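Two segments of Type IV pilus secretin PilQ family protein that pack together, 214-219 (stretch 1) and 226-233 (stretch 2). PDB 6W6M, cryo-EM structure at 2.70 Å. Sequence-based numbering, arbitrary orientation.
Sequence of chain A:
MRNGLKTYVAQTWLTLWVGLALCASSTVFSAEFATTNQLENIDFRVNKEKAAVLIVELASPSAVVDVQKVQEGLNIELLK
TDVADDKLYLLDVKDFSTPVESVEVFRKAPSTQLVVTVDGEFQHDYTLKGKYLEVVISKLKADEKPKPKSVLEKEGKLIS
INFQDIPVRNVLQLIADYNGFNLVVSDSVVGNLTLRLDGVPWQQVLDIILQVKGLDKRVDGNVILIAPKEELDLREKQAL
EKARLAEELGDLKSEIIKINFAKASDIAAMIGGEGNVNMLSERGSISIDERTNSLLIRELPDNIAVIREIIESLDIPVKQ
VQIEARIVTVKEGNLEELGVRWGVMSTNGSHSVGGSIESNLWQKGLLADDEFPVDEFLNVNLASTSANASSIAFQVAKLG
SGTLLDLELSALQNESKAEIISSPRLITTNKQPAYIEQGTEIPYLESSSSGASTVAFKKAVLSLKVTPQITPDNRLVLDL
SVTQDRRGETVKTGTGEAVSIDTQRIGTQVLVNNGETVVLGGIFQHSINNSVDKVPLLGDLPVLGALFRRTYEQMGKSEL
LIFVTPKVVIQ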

ATOM      1  N   GLY A 214     -17.379  25.767  77.441  1.00211.48           N
ATOM      2  CA  GLY A 214     -16.624  24.625  77.917  1.00211.48           C
ATOM      3  C   GLY A 214     -15.986  23.835  76.789  1.00211.48           C
ATOM      4  O   GLY A 214     -16.249  24.030  75.603  1.00211.48           O
ATOM      5  N   LEU A 215     -15.110  22.927  77.191  1.00208.51           N
ATOM      6  CA  LEU A 215     -14.331  22.104  76.281  1.00208.51           C
ATOM      7  C   LEU A 215     -14.947  20.715  76.106  1.00208.51           C
ATOM      8  O   LEU A 215     -16.124  20.492  76.407  1.00208.51           O
ATOM      9  CB  LEU A 215     -12.867  22.171  76.698  1.00208.51           C
ATOM     10  CG  LEU A 215     -12.409  23.627  76.648  1.00208.51           C
ATOM     11  CD1 LEU A 215     -11.040  23.794  77.259  1.00208.51           C
ATOM     12  CD2 LEU A 215     -12.431  24.141  75.214  1.00208.51           C
ATOM     13  N   ASP A 216     -14.158  19.772  75.596  1.00206.47           N
ATOM     14  CA  ASP A 216     -14.644  18.424  75.343  1.00206.47           C
ATOM     15  C   ASP A 216     -14.208  17.458  76.439  1.00206.47           C
ATOM     16  O   ASP A 216     -13.317  17.753  77.239  1.00206.47           O
ATOM     17  CB  ASP A 216     -14.156  17.917  73.989  1.00206.47           C
ATOM     18  CG  ASP A 216     -15.258  17.271  73.185  1.00206.47           C
ATOM     19  OD1 ASP A 216     -16.408  17.747  73.271  1.00206.47           O
ATOM     20  OD2 ASP A 216     -14.972  16.294  72.461  1.00206.47           O
ATOM     21  N   LYS A 217     -14.861  16.296  76.469  1.00207.21           N
ATOM     22  CA  LYS A 217     -14.648  15.298  77.506  1.00207.21           C
ATOM     23  C   LYS A 217     -14.680  13.897  76.914  1.00207.21           C
ATOM     24  O   LYS A 217     -15.374  13.636  75.928  1.00207.21           O
ATOM     25  CB  LYS A 217     -15.708  15.410  78.605  1.00207.21           C
ATOM     26  CG  LYS A 217     -17.123  15.144  78.122  1.00207.21           C
ATOM     27  CD  LYS A 217     -18.144  15.190  79.242  1.00207.21           C
ATOM     28  CE  LYS A 217     -19.556  15.114  78.681  1.00207.21           C
ATOM     29  NZ  LYS A 217     -19.809  13.853  77.931  1.00207.21           N
ATOM     30  N   ARG A 218     -13.933  12.993  77.545  1.00207.30           N
ATOM     31  CA  ARG A 218     -13.890  11.591  77.151  1.00207.30           C
ATOM     32  C   ARG A 218     -13.987  10.712  78.388  1.00207.30           C
ATOM     33  O   ARG A 218     -13.478  11.067  79.454  1.00207.30           O
ATOM     34  CB  ARG A 218     -12.608  11.253  76.375  1.00207.30           C
ATOM     35  CG  ARG A 218     -12.484  11.954  75.034  1.00207.30           C
ATOM     36  CD  ARG A 218     -11.153  11.649  74.368  1.00207.30           C
ATOM     37  NE  ARG A 218     -11.022  10.235  74.042  1.00207.30           N
ATOM     38  CZ  ARG A 218      -9.917   9.678  73.561  1.00207.30           C
ATOM     39  NH1 ARG A 218      -8.839  10.420  73.350  1.00207.30           N
ATOM     40  NH2 ARG A 218      -9.888   8.381  73.288  1.00207.30           N
ATOM     41  N   VAL A 219     -14.635   9.560  78.242  1.00210.28           N
ATOM     42  CA  VAL A 219     -14.821   8.615  79.335  1.00210.28           C
ATOM     43  C   VAL A 219     -14.071   7.330  79.012  1.00210.28           C
ATOM     44  O   VAL A 219     -14.251   6.744  77.939  1.00210.28           O
ATOM     45  CB  VAL A 219     -16.312   8.325  79.592  1.00210.28           C
ATOM     46  CG1 VAL A 219     -16.464   7.243  80.656  1.00210.28           C
ATOM     47  CG2 VAL A 219     -17.046   9.595  79.990  1.00210.28           C
ATOM     48  N   ILE A 226     -11.530  15.859  81.038  1.00209.36           N
ATOM     49  CA  ILE A 226     -11.906  17.041  80.274  1.00209.36           C
ATOM     50  C   ILE A 226     -10.643  17.676  79.711  1.00209.36           C
ATOM     51  O   ILE A 226      -9.585  17.643  80.348  1.00209.36           O
ATOM     52  CB  ILE A 226     -12.683  18.061  81.130  1.00209.36           C
ATOM     53  CG1 ILE A 226     -13.431  17.361  82.269  1.00209.36           C
ATOM     54  CG2 ILE A 226     -13.650  18.846  80.261  1.00209.36           C
ATOM     55  CD1 ILE A 226     -14.624  16.550  81.822  1.00209.36           C
ATOM     56  N   ALA A 227     -10.760  18.253  78.522  1.00204.99           N
ATOM     57  CA  ALA A 227      -9.645  18.923  77.869  1.00204.99           C
ATOM     58  C   ALA A 227     -10.190  19.721  76.689  1.00204.99           C
ATOM     59  O   ALA A 227     -11.310  19.466  76.231  1.00204.99           O
ATOM     60  CB  ALA A 227      -8.585  17.916  77.396  1.00204.99           C
ATOM     61  N   PRO A 228      -9.429  20.700  76.201  1.00200.90           N
ATOM     62  CA  PRO A 228      -9.835  21.403  74.980  1.00200.90           C
ATOM     63  C   PRO A 228      -9.793  20.487  73.767  1.00200.90           C
ATOM     64  O   PRO A 228      -9.036  19.515  73.716  1.00200.90           O
ATOM     65  CB  PRO A 228      -8.810  22.537  74.863  1.00200.90           C
ATOM     66  CG  PRO A 228      -7.668  22.122  75.717  1.00200.90           C
ATOM     67  CD  PRO A 228      -8.256  21.327  76.831  1.00200.90           C
ATOM     68  N   LYS A 229     -10.622  20.819  72.776  1.00196.22           N
ATOM     69  CA  LYS A 229     -10.690  20.006  71.568  1.00196.22           C
ATOM     70  C   LYS A 229      -9.381  20.038  70.793  1.00196.22           C
ATOM     71  O   LYS A 229      -9.073  19.091  70.060  1.00196.22           O
ATOM     72  CB  LYS A 229     -11.839  20.479  70.679  1.00196.22           C
ATOM     73  CG  LYS A 229     -13.216  20.246  71.266  1.00196.22           C
ATOM     74  CD  LYS A 229     -14.289  20.655  70.275  1.00196.22           C
ATOM     75  CE  LYS A 229     -15.674  20.310  70.808  1.00196.22           C
ATOM     76  NZ  LYS A 229     -16.084  21.181  71.942  1.00196.22           N
ATOM     77  N   GLU A 230      -8.605  21.112  70.934  1.00193.83           N
ATOM     78  CA  GLU A 230      -7.353  21.227  70.194  1.00193.83           C
ATOM     79  C   GLU A 230      -6.384  20.115  70.573  1.00193.83           C
ATOM     80  O   GLU A 230      -5.821  19.446  69.700  1.00193.83           O
ATOM     81  CB  GLU A 230      -6.730  22.599  70.434  1.00193.83           C
ATOM     82  CG  GLU A 230      -7.066  23.194  71.790  1.00193.83           C
ATOM     83  CD  GLU A 230      -6.603  24.629  71.928  1.00193.83           C
ATOM     84  OE1 GLU A 230      -5.717  25.049  71.154  1.00193.83           O
ATOM     85  OE2 GLU A 230      -7.132  25.340  72.808  1.00193.83           O
ATOM     86  N   GLU A 231      -6.184  19.893  71.874  1.00191.83           N
ATOM     87  CA  GLU A 231      -5.282  18.830  72.302  1.00191.83           C
ATOM     88  C   GLU A 231      -5.805  17.453  71.918  1.00191.83           C
ATOM     89  O   GLU A 231      -5.016  16.571  71.567  1.00191.83           O
ATOM     90  CB  GLU A 231      -5.051  18.897  73.809  1.00191.83           C
ATOM     91  CG  GLU A 231      -4.166  20.042  74.251  1.00191.83           C
ATOM     92  CD  GLU A 231      -3.668  19.864  75.671  1.00191.83           C
ATOM     93  OE1 GLU A 231      -3.674  18.715  76.162  1.00191.83           O
ATOM     94  OE2 GLU A 231      -3.274  20.870  76.296  1.00191.83           O
ATOM     95  N   LEU A 232      -7.123  17.250  71.965  1.00190.82           N
ATOM     96  CA  LEU A 232      -7.684  15.953  71.595  1.00190.82           C
ATOM     97  C   LEU A 232      -7.454  15.657  70.118  1.00190.82           C
ATOM     98  O   LEU A 232      -7.000  14.564  69.753  1.00190.82           O
ATOM     99  CB  LEU A 232      -9.175  15.913  71.931  1.00190.82           C
ATOM    100  CG  LEU A 232      -9.549  15.999  73.412  1.00190.82           C
ATOM    101  CD1 LEU A 232     -11.052  16.096  73.575  1.00190.82           C
ATOM    102  CD2 LEU A 232      -9.013  14.803  74.185  1.00190.82           C
ATOM    103  N   ASP A 233      -7.754  16.628  69.253  1.00187.34           N
ATOM    104  CA  ASP A 233      -7.526  16.438  67.825  1.00187.34           C
ATOM    105  C   ASP A 233      -6.041  16.305  67.512  1.00187.34           C
ATOM    106  O   ASP A 233      -5.658  15.540  66.619  1.00187.34           O
ATOM    107  CB  ASP A 233      -8.147  17.591  67.039  1.00187.34           C
ATOM    108  CG  ASP A 233      -9.576  17.303  66.619  1.00187.34           C
ATOM    109  OD1 ASP A 233      -9.813  16.235  66.016  1.00187.34           O
ATOM    110  OD2 ASP A 233     -10.464  18.137  66.896  1.00187.34           O
TER

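The contact is anchored by a pair of backbone hydrogen bonds between Asp216 and Ala227, which face each other as the hydrogen-bonded pair of a short antiparallel ladder. Asp216 N donates to Ala227 O at 2.9 Å, and Ala227 N returns a bond to Asp216 O, also at 2.9 Å. The two are not equivalent in quality: the bond from Ala227 N is nearly straight, with an angle of 167° at the hydrogen, whereas that from Asp216 N is bent to 134°. Asp216 O also lies 2.8 Å from Ala227 O; both are acceptors, so this close approach is not a hydrogen bond and is not favorable in itself.

The side chain of Asp216 adds a charged interaction with Lys229, which reaches it with an extended chain that ends in a p rotamer at chi4; although the CA-to-CB bond of Lys229 points sideways, its end comes nearer to the strand. There it forms a long salt bridge, with Lys229 NZ 3.7 Å from Asp216 OD1. Lys229 CE is marginally nearer, at 3.6 Å from the same Asp216 OD1, so the aliphatic end of the lysine packs against the carboxylate as well as its charge.

Asp216 O has another neighbor in Ile226, whose CA lies 3.4 Å away in a CA-H...O contact with an angle of 137° at the hydrogen. The same oxygen is 3.2 Å from Ile226 CG2, so the carbonyl is closely hemmed in by this residue. One step along the ladder, Lys217 and Ile226 form a non-hydrogen-bonded pair, and their CA atoms approach to 4.3 Å, compared with 5.6 Å between the CA atoms of Asp216 and Ala227.

Beyond the strands, the chain passes through Pro228, at the N-cap position, into the helix that begins at Lys229. Leu232 N makes a weak hydrogen bond of 3.4 Å to Pro228 O, and Asp233 N binds Lys229 O at 2.9 Å. The helix axis passes 9.0 Å from that of strand 216-219 at an angle of 50°, leaving room for side chains to bridge the gap.

Asp216 also meets Leu232, which points toward the strand from the first turn of the helix: Leu232 CD1 lies 3.6 Å from Asp216 CB. The other methyl, Leu232 CD2, reaches 3.8 Å from Arg218 CD and lies at the edge of the guanidinium, near its plane. Leu232 thus spans two alternate strand residues, touching aliphatic carbon in each.

On the face of the sheet bearing Lys217 and Ile226, packing is more local. Lys217 CB sits 3.6 Å from Ile226 CD1, but the remainder of the lysine leads away, so its contribution here comes from near the backbone. Leu215, just before the strand, points toward the second stretch. Leu215 CB is 3.2 Å from Ala227 O, and Leu215 CD1 packs 3.5 Å from Pro228 CB, forming an apolar contact beside the hydrogen-bonded pair. Together the two stretches bury 476 Å².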